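Local coordinates for SIR4-interacting protein SIF2 (Saccharomyces cerevisiae, PDB 1R5M) that acts as a WD40-repeat transcriptional corepressor in the yeast Set3 complex and antagonizes telomeric silencing, at residues 43-48 and 408-413; 393-398 and 414-419; 344-349 and 400-405. All coordinates share one frame; numbering follows the deposited sequence.

Contact 1 (43-48 and 408-413)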
loop_
_atom_site.group_PDB
_atom_site.type_symbol
_atom_site.label_atom_id
_atom_site.label_comp_id
_atom_site.label_asym_id
_atom_site.label_seq_id
_atom_site.Cartn_x
_atom_site.Cartn_y
_atom_site.Cartn_z
ATOM N N VAL A 43 -14.962 -15.618 4.874
ATOM C CA VAL A 43 -16.000 -14.595 4.995
ATOM C C VAL A 43 -16.279 -13.943 3.648
ATOM O O VAL A 43 -15.360 -13.561 2.923
ATOM C CB VAL A 43 -15.614 -13.479 6.003
ATOM C CG1 VAL A 43 -16.699 -12.406 6.026
ATOM C CG2 VAL A 43 -15.439 -14.064 7.398
ATOM N N LYS A 44 -17.557 -13.843 3.304
ATOM C CA LYS A 44 -17.962 -13.207 2.063
ATOM C C LYS A 44 -18.333 -11.766 2.394
ATOM O O LYS A 44 -19.132 -11.517 3.296
ATOM C CB LYS A 44 -19.168 -13.927 1.457
ATOM C CG LYS A 44 -19.841 -13.156 0.331
ATOM C CD LYS A 44 -21.007 -13.932 -0.267
ATOM C CE LYS A 44 -20.516 -15.103 -1.100
ATOM N NZ LYS A 44 -19.636 -14.649 -2.220
ATOM N N LEU A 45 -17.737 -10.821 1.677
ATOM C CA LEU A 45 -18.019 -9.404 1.899
ATOM C C LEU A 45 -18.866 -8.877 0.756
ATOM O O LEU A 45 -19.097 -9.577 -0.228
ATOM C CB LEU A 45 -16.717 -8.602 1.922
ATOM C CG LEU A 45 -15.631 -9.018 2.913
ATOM C CD1 LEU A 45 -14.364 -8.219 2.644
ATOM C CD2 LEU A 45 -16.127 -8.792 4.332
ATOM N N ASP A 46 -19.351 -7.649 0.896
ATOM C CA ASP A 46 -20.080 -7.029 -0.197
ATOM C C ASP A 46 -18.923 -6.597 -1.086
ATOM O O ASP A 46 -17.759 -6.834 -0.743
ATOM C CB ASP A 46 -20.845 -5.785 0.266
ATOM C CG ASP A 46 -22.048 -6.122 1.118
ATOM O OD1 ASP A 46 -22.745 -7.101 0.786
ATOM O OD2 ASP A 46 -22.301 -5.399 2.105
ATOM N N ASN A 47 -19.215 -5.977 -2.220
ATOM C CA ASN A 47 -18.130 -5.516 -3.074
ATOM C C ASN A 47 -17.332 -4.469 -2.313
ATOM O O ASN A 47 -17.901 -3.636 -1.609
ATOM C CB ASN A 47 -18.666 -4.895 -4.363
ATOM C CG ASN A 47 -17.608 -4.097 -5.106
ATOM O OD1 ASN A 47 -17.503 -2.878 -4.942
ATOM N ND2 ASN A 47 -16.803 -4.783 -5.913
ATOM N N ILE A 48 -16.013 -4.526 -2.442
ATOM C CA ILE A 48 -15.158 -3.543 -1.791
ATOM C C ILE A 48 -14.157 -3.029 -2.812
ATOM O O ILE A 48 -13.780 -3.740 -3.742
ATOM C CB ILE A 48 -14.391 -4.126 -0.574
ATOM C CG1 ILE A 48 -13.474 -5.270 -1.011
ATOM C CG2 ILE A 48 -15.383 -4.589 0.490
ATOM C CD1 ILE A 48 -12.485 -5.686 0.064
ATOM N N LYS A 408 -5.028 -14.054 7.724
ATOM C CA LYS A 408 -6.163 -13.658 6.898
ATOM C C LYS A 408 -5.755 -12.609 5.875
ATOM O O LYS A 408 -4.913 -11.752 6.147
ATOM C CB LYS A 408 -7.293 -13.075 7.755
ATOM C CG LYS A 408 -7.907 -14.048 8.750
ATOM C CD LYS A 408 -9.002 -13.376 9.559
ATOM C CE LYS A 408 -9.593 -14.332 10.580
ATOM N NZ LYS A 408 -8.547 -14.861 11.502
ATOM N N ILE A 409 -6.351 -12.697 4.692
ATOM C CA ILE A 409 -6.114 -11.729 3.628
ATOM C C ILE A 409 -7.471 -11.312 3.084
ATOM O O ILE A 409 -8.348 -12.152 2.871
ATOM C CB ILE A 409 -5.267 -12.314 2.464
ATOM C CG1 ILE A 409 -3.818 -12.496 2.922
ATOM C CG2 ILE A 409 -5.312 -11.385 1.248
ATOM C CD1 ILE A 409 -2.891 -13.072 1.858
ATOM N N SER A 410 -7.648 -10.009 2.898
ATOM C CA SER A 410 -8.884 -9.468 2.354
ATOM C C SER A 410 -8.618 -9.195 0.883
ATOM O O SER A 410 -7.678 -8.479 0.537
ATOM C CB SER A 410 -9.262 -8.171 3.072
ATOM O OG SER A 410 -10.435 -7.610 2.512
ATOM N N VAL A 411 -9.455 -9.775 0.029
ATOM C CA VAL A 411 -9.331 -9.647 -1.415
ATOM C C VAL A 411 -10.432 -8.750 -1.974
ATOM O O VAL A 411 -11.621 -9.001 -1.764
ATOM C CB VAL A 411 -9.424 -11.039 -2.087
ATOM C CG1 VAL A 411 -9.210 -10.917 -3.579
ATOM C CG2 VAL A 411 -8.394 -11.983 -1.475
ATOM N N ALA A 412 -10.029 -7.705 -2.684
ATOM C CA ALA A 412 -10.979 -6.775 -3.273
ATOM C C ALA A 412 -11.088 -6.994 -4.778
ATOM O O ALA A 412 -10.133 -6.753 -5.518
ATOM C CB ALA A 412 -10.546 -5.330 -2.979
ATOM N N TYR A 413 -12.247 -7.469 -5.225
ATOM C CA TYR A 413 -12.474 -7.682 -6.652
ATOM C C TYR A 413 -13.042 -6.392 -7.228
ATOM O O TYR A 413 -13.668 -5.607 -6.512
ATOM C CB TYR A 413 -13.459 -8.833 -6.892
ATOM C CG TYR A 413 -12.902 -10.201 -6.574
ATOM C CD1 TYR A 413 -13.051 -10.763 -5.304
ATOM C CD2 TYR A 413 -12.226 -10.937 -7.543
ATOM C CE1 TYR A 413 -12.542 -12.028 -5.011
ATOM C CE2 TYR A 413 -11.709 -12.202 -7.259
ATOM C CZ TYR A 413 -11.873 -12.739 -5.994
ATOM O OH TYR A 413 -11.368 -13.989 -5.712
HETATM O O HOH W 1 -14.793 -6.755 -4.064
#
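Ile48 lays its longer branch against Ala412, and this is the tightly packed half of the contact. CG1 lies 3.5 Å from Ala412 CB, placed there by a chi1 of 61° that sets it between the backbone N and the carbonyl carbon. CD1 follows in an extended chain and ends 3.7 Å from Ser410 OG. Leu45 CD1 approaches the same hydroxyl less closely, at 4.0 Å; that hydroxyl is hydrogen-bonded to Ser51 OG, so the two methyls pack around a satisfied group. An alanine at Ile48 would probably open a gap beside Ala412 and Ser410, since the branch that fills it would be gone. Toward Asn47, which is partly exposed, the fit is looser and water takes part. One water accepts from Ile48 N (3.0 Å) and from Tyr413 N (2.9 Å), bridging the two backbones. Asn47 ND2 donates to Gln416 O, which ties its amide to the loop between strands 408-413 and 419-422. The contact lies at the closure of the propeller: strand 37-44 pairs antiparallel with strand 419-422, which in turn pairs with 408-413, so the N-terminal strand completes the last blade, while Leu45 also touches Leu88 of strand 86-95 in the adjoining sheet.

Contact 2 (393-398 and 414-419)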
loop_
_atom_site.group_PDB
_atom_site.type_symbol
_atom_site.label_atom_id
_atom_site.label_comp_id
_atom_site.label_asym_id
_atom_site.label_seq_id
_atom_site.Cartn_x
_atom_site.Cartn_y
_atom_site.Cartn_z
ATOM N N ASP A 393 -15.770 -17.338 -11.817
ATOM C CA ASP A 393 -15.820 -15.955 -12.298
ATOM C C ASP A 393 -14.436 -15.588 -12.807
ATOM O O ASP A 393 -13.451 -16.250 -12.468
ATOM C CB ASP A 393 -16.239 -14.969 -11.202
ATOM C CG ASP A 393 -15.137 -14.711 -10.203
ATOM O OD1 ASP A 393 -15.110 -15.395 -9.158
ATOM O OD2 ASP A 393 -14.287 -13.830 -10.467
ATOM N N ASN A 394 -14.358 -14.542 -13.626
ATOM C CA ASN A 394 -13.080 -14.093 -14.178
ATOM C C ASN A 394 -12.821 -12.636 -13.802
ATOM O O ASN A 394 -12.114 -11.928 -14.516
ATOM C CB ASN A 394 -13.097 -14.211 -15.704
ATOM C CG ASN A 394 -13.997 -13.178 -16.345
ATOM O OD1 ASN A 394 -14.990 -12.768 -15.751
ATOM N ND2 ASN A 394 -13.657 -12.753 -17.563
ATOM N N ASP A 395 -13.383 -12.186 -12.685
ATOM C CA ASP A 395 -13.204 -10.798 -12.270
ATOM C C ASP A 395 -11.764 -10.507 -11.848
ATOM O O ASP A 395 -11.015 -11.415 -11.485
ATOM C CB ASP A 395 -14.171 -10.466 -11.124
ATOM C CG ASP A 395 -14.323 -8.966 -10.886
ATOM O OD1 ASP A 395 -13.866 -8.162 -11.725
ATOM O OD2 ASP A 395 -14.918 -8.593 -9.854
ATOM N N TYR A 396 -11.395 -9.232 -11.919
ATOM C CA TYR A 396 -10.061 -8.765 -11.543
ATOM C C TYR A 396 -9.994 -8.515 -10.043
ATOM O O TYR A 396 -11.005 -8.230 -9.408
ATOM C CB TYR A 396 -9.744 -7.417 -12.206
ATOM C CG TYR A 396 -9.667 -7.406 -13.709
ATOM C CD1 TYR A 396 -10.417 -6.495 -14.452
ATOM C CD2 TYR A 396 -8.814 -8.272 -14.390
ATOM C CE1 TYR A 396 -10.317 -6.446 -15.843
ATOM C CE2 TYR A 396 -8.706 -8.233 -15.776
ATOM C CZ TYR A 396 -9.457 -7.319 -16.497
ATOM O OH TYR A 396 -9.345 -7.283 -17.871
ATOM N N ILE A 397 -8.786 -8.604 -9.494
ATOM C CA ILE A 397 -8.543 -8.294 -8.088
ATOM C C ILE A 397 -7.729 -7.003 -8.152
ATOM O O ILE A 397 -6.669 -6.973 -8.775
ATOM C CB ILE A 397 -7.714 -9.385 -7.387
ATOM C CG1 ILE A 397 -8.568 -10.644 -7.213
ATOM C CG2 ILE A 397 -7.228 -8.879 -6.027
ATOM C CD1 ILE A 397 -7.794 -11.842 -6.703
ATOM N N PHE A 398 -8.234 -5.944 -7.525
ATOM C CA PHE A 398 -7.575 -4.637 -7.526
ATOM C C PHE A 398 -6.736 -4.367 -6.284
ATOM O O PHE A 398 -5.845 -3.510 -6.295
ATOM C CB PHE A 398 -8.622 -3.523 -7.638
ATOM C CG PHE A 398 -9.172 -3.321 -9.024
ATOM C CD1 PHE A 398 -10.160 -2.367 -9.246
ATOM C CD2 PHE A 398 -8.693 -4.054 -10.105
ATOM C CE1 PHE A 398 -10.662 -2.140 -10.523
ATOM C CE2 PHE A 398 -9.190 -3.835 -11.391
ATOM C CZ PHE A 398 -10.176 -2.876 -11.598
ATOM N N SER A 414 -12.839 -6.175 -8.522
ATOM C CA SER A 414 -13.310 -4.945 -9.149
ATOM C C SER A 414 -14.822 -4.774 -9.139
ATOM O O SER A 414 -15.321 -3.680 -8.878
ATOM C CB SER A 414 -12.798 -4.851 -10.591
ATOM O OG SER A 414 -13.473 -5.752 -11.447
ATOM N N LEU A 415 -15.552 -5.855 -9.394
ATOM C CA LEU A 415 -17.008 -5.789 -9.456
ATOM C C LEU A 415 -17.775 -6.680 -8.484
ATOM O O LEU A 415 -18.752 -6.238 -7.872
ATOM C CB LEU A 415 -17.459 -6.099 -10.886
ATOM C CG LEU A 415 -16.973 -5.106 -11.945
ATOM C CD1 LEU A 415 -17.191 -5.670 -13.340
ATOM C CD2 LEU A 415 -17.707 -3.786 -11.768
ATOM N N GLN A 416 -17.344 -7.929 -8.336
ATOM C CA GLN A 416 -18.045 -8.846 -7.447
ATOM C C GLN A 416 -17.728 -8.648 -5.973
ATOM O O GLN A 416 -16.977 -7.748 -5.590
ATOM C CB GLN A 416 -17.778 -10.304 -7.842
ATOM C CG GLN A 416 -16.340 -10.762 -7.693
ATOM C CD GLN A 416 -16.171 -12.233 -8.023
ATOM O OE1 GLN A 416 -16.961 -12.805 -8.774
ATOM N NE2 GLN A 416 -15.132 -12.849 -7.479
ATOM N N GLU A 417 -18.318 -9.503 -5.149
ATOM C CA GLU A 417 -18.138 -9.432 -3.710
ATOM C C GLU A 417 -16.700 -9.654 -3.274
ATOM O O GLU A 417 -15.960 -10.417 -3.895
ATOM C CB GLU A 417 -19.046 -10.458 -3.033
ATOM C CG GLU A 417 -20.524 -10.184 -3.261
ATOM C CD GLU A 417 -21.410 -11.284 -2.727
ATOM O OE1 GLU A 417 -21.204 -12.452 -3.120
ATOM O OE2 GLU A 417 -22.317 -10.982 -1.919
ATOM N N GLY A 418 -16.312 -8.964 -2.206
ATOM C CA GLY A 418 -14.974 -9.123 -1.671
ATOM C C GLY A 418 -14.901 -10.461 -0.965
ATOM O O GLY A 418 -15.925 -11.108 -0.725
ATOM N N SER A 419 -13.696 -10.878 -0.607
ATOM C CA SER A 419 -13.520 -12.161 0.051
ATOM C C SER A 419 -12.401 -12.144 1.080
ATOM O O SER A 419 -11.326 -11.607 0.823
ATOM C CB SER A 419 -13.222 -13.231 -1.009
ATOM O OG SER A 419 -12.973 -14.496 -0.426
#
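Within the eighth WD repeat, the loop joining strands 408-413 and 419-422 is held to the run-up into strand 397-402 through the carboxylate of Asp395, which meets Ser414, Leu415 and Gln416. Asp395 CG lies anti to the backbone N (chi1 -164°), which carries the carboxylate toward the loop. OD2 grips two successive backbone groups: Leu415 N reaches its syn lone pair at 2.8 Å, and Gln416 N comes in nearly in line with the C-O bond at 2.9 Å, with an almost straight N-H...O angle of 172°. The other oxygen, OD1, takes a very short bond of 2.5 Å from Ser414 OG, and Tyr396 N donates to it from above the carboxylate plane. Bonds to both oxygens should hold the carboxylate against turning. Two residues earlier, Asp393 forms an Asx turn, OD2 accepting from Asp395 N through its anti lone pair, and so helps to position the residue that receives the loop. The Gln416 side chain crosses that of Asp393 at about a right angle, the amide and carboxylate planes 59° apart, and NE2 makes a weak bond of 3.0 Å to Asp393 OD1. Just before the strand begins, Ser414 N donates to Tyr396 O at 2.9 Å. Ser414 CB sits over one face of the Phe398 ring, 3.6 Å from its centroid, in a CH-pi contact.

Contact 3 (344-349 and 400-405)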
loop_
_atom_site.group_PDB
_atom_site.type_symbol
_atom_site.label_atom_id
_atom_site.label_comp_id
_atom_site.label_asym_id
_atom_site.label_seq_id
_atom_site.Cartn_x
_atom_site.Cartn_y
_atom_site.Cartn_z
ATOM N N LYS A 344 6.074 -13.765 4.235
ATOM C CA LYS A 344 5.179 -14.133 3.142
ATOM C C LYS A 344 4.860 -12.928 2.270
ATOM O O LYS A 344 4.727 -11.813 2.769
ATOM C CB LYS A 344 3.873 -14.701 3.708
ATOM C CG LYS A 344 4.042 -15.930 4.602
ATOM C CD LYS A 344 4.371 -17.170 3.786
ATOM C CE LYS A 344 4.509 -18.401 4.675
ATOM N NZ LYS A 344 5.683 -18.296 5.591
ATOM N N TYR A 345 4.742 -13.157 0.968
ATOM C CA TYR A 345 4.427 -12.082 0.031
ATOM C C TYR A 345 3.247 -12.533 -0.819
ATOM O O TYR A 345 3.330 -13.546 -1.513
ATOM C CB TYR A 345 5.633 -11.775 -0.864
ATOM C CG TYR A 345 5.523 -10.455 -1.598
ATOM C CD1 TYR A 345 5.514 -9.249 -0.897
ATOM C CD2 TYR A 345 5.428 -10.408 -2.987
ATOM C CE1 TYR A 345 5.415 -8.024 -1.564
ATOM C CE2 TYR A 345 5.327 -9.188 -3.666
ATOM C CZ TYR A 345 5.323 -8.002 -2.945
ATOM O OH TYR A 345 5.235 -6.794 -3.603
ATOM N N ALA A 346 2.152 -11.783 -0.757
ATOM C CA ALA A 346 0.947 -12.117 -1.506
ATOM C C ALA A 346 0.780 -11.200 -2.706
ATOM O O ALA A 346 0.910 -9.982 -2.587
ATOM C CB ALA A 346 -0.272 -12.009 -0.599
ATOM N N VAL A 347 0.489 -11.789 -3.863
ATOM C CA VAL A 347 0.300 -11.014 -5.081
ATOM C C VAL A 347 -1.008 -11.366 -5.771
ATOM O O VAL A 347 -1.469 -12.505 -5.705
ATOM C CB VAL A 347 1.454 -11.237 -6.080
ATOM C CG1 VAL A 347 2.761 -10.732 -5.488
ATOM C CG2 VAL A 347 1.560 -12.710 -6.437
ATOM N N ALA A 348 -1.609 -10.376 -6.423
ATOM C CA ALA A 348 -2.855 -10.592 -7.142
ATOM C C ALA A 348 -2.578 -10.490 -8.632
ATOM O O ALA A 348 -2.150 -9.444 -9.120
ATOM C CB ALA A 348 -3.887 -9.550 -6.728
ATOM N N PHE A 349 -2.804 -11.586 -9.347
ATOM C CA PHE A 349 -2.589 -11.605 -10.785
ATOM C C PHE A 349 -3.824 -11.105 -11.516
ATOM O O PHE A 349 -4.939 -11.144 -10.988
ATOM C CB PHE A 349 -2.245 -13.018 -11.264
ATOM C CG PHE A 349 -0.886 -13.490 -10.838
ATOM C CD1 PHE A 349 -0.705 -14.136 -9.620
ATOM C CD2 PHE A 349 0.220 -13.278 -11.655
ATOM C CE1 PHE A 349 0.564 -14.567 -9.223
ATOM C CE2 PHE A 349 1.492 -13.704 -11.268
ATOM C CZ PHE A 349 1.663 -14.349 -10.050
ATOM N N LEU A 400 -5.413 -6.172 -2.148
ATOM C CA LEU A 400 -5.402 -7.235 -1.159
ATOM C C LEU A 400 -4.711 -6.682 0.077
ATOM O O LEU A 400 -3.916 -5.742 -0.015
ATOM C CB LEU A 400 -4.693 -8.490 -1.691
ATOM C CG LEU A 400 -3.202 -8.533 -2.007
ATOM C CD1 LEU A 400 -2.863 -9.915 -2.576
ATOM C CD2 LEU A 400 -2.842 -7.452 -3.014
ATOM N N SER A 401 -5.040 -7.233 1.238
ATOM C CA SER A 401 -4.437 -6.766 2.479
ATOM C C SER A 401 -4.340 -7.883 3.505
ATOM O O SER A 401 -5.233 -8.727 3.603
ATOM C CB SER A 401 -5.261 -5.614 3.053
ATOM O OG SER A 401 -6.574 -6.043 3.367
ATOM N N TRP A 402 -3.246 -7.873 4.262
ATOM C CA TRP A 402 -2.988 -8.861 5.311
ATOM C C TRP A 402 -3.439 -8.369 6.679
ATOM O O TRP A 402 -3.263 -7.190 7.001
ATOM C CB TRP A 402 -1.493 -9.115 5.483
ATOM C CG TRP A 402 -0.768 -9.839 4.410
ATOM C CD1 TRP A 402 -0.091 -9.290 3.356
ATOM C CD2 TRP A 402 -0.514 -11.242 4.364
ATOM N NE1 TRP A 402 0.581 -10.272 2.664
ATOM C CE2 TRP A 402 0.336 -11.480 3.263
ATOM C CE3 TRP A 402 -0.921 -12.327 5.154
ATOM C CZ2 TRP A 402 0.792 -12.757 2.933
ATOM C CZ3 TRP A 402 -0.467 -13.600 4.825
ATOM C CH2 TRP A 402 0.380 -13.803 3.725
ATOM N N ASN A 403 -3.981 -9.261 7.504
ATOM C CA ASN A 403 -4.321 -8.837 8.855
ATOM C C ASN A 403 -2.974 -8.891 9.589
ATOM O O ASN A 403 -2.011 -9.476 9.080
ATOM C CB ASN A 403 -5.413 -9.728 9.484
ATOM C CG ASN A 403 -4.911 -11.076 9.969
ATOM O OD1 ASN A 403 -3.987 -11.666 9.414
ATOM N ND2 ASN A 403 -5.565 -11.588 11.010
ATOM N N CYS A 404 -2.877 -8.265 10.754
ATOM C CA CYS A 404 -1.592 -8.212 11.441
ATOM C C CYS A 404 -0.996 -9.540 11.891
ATOM O O CYS A 404 0.221 -9.651 12.043
ATOM C CB CYS A 404 -1.658 -7.230 12.623
ATOM S SG CYS A 404 -2.801 -7.650 13.954
ATOM N N ALA A 405 -1.842 -10.546 12.084
ATOM C CA ALA A 405 -1.377 -11.860 12.519
ATOM C C ALA A 405 -0.907 -12.717 11.347
ATOM O O ALA A 405 -0.262 -13.751 11.537
ATOM C CB ALA A 405 -2.490 -12.575 13.276
#
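Trp402 and Leu400 project from one strand onto Lys344, Ala346 and Ala348 of another, two large side chains set against a surface of low relief. Segments 344-349 and 400-402 run nearly antiparallel, at 165°, their axes coming within 8.2 Å; no hydrogen bond links them, and the space between is filled by side chains. Ala346 CB is the small bump that enters the notch between the two large groups. It lies 3.8 Å from Trp402 CZ2 on one side and 3.9 Å from Leu400 CD1 on the other. The six-membered ring of the indole reaches on to Lys344, CH2 coming within 3.6 Å of Lys344 CB, and both approaches to the ring are oblique. Beyond CG the lysine bends away (chi2 -74°), and its NZ forms a salt bridge with Asp358, so the aliphatic root alone serves this contact. Chi1 (66°) places Leu400 CG between the backbone N and the carbonyl carbon, and from there an extended chi2 carries CD1 into the shallow dip between the two alanines, 3.8 Å from Ala346 O and 4.3 Å from Ala348 CB. The indole N-H is satisfied by Arg337 O. This is part of the largely apolar interface between the blades of the seventh and eighth WD repeats. Strand 344-349 lies there between strands 333-338 and 354-358, while Ile409 of strand 408-413 packs on both Ala346 and Trp402.

In the fold
From the N terminus, the chain passes through residues 43-48 and then makes nearly the whole circuit of the eight-repeat propeller before 408-413 closes contact 1, a loop of 359 residues. Contact 3 is nested inside that loop: it starts at 344-349 in the seventh repeat and closes at 400-405 in the eighth, with 50 residues between. Contact 2 starts at 393-398 and ends at 414-419, after only 15 residues, and it crosses both of the others. Strands 397-402 and 408-413, neighbours in one blade, carry all three. Contact 2 therefore works within the last blade, contact 3 joins it to the preceding one, and contact 1 joins it to the chain's beginning, completing the ring.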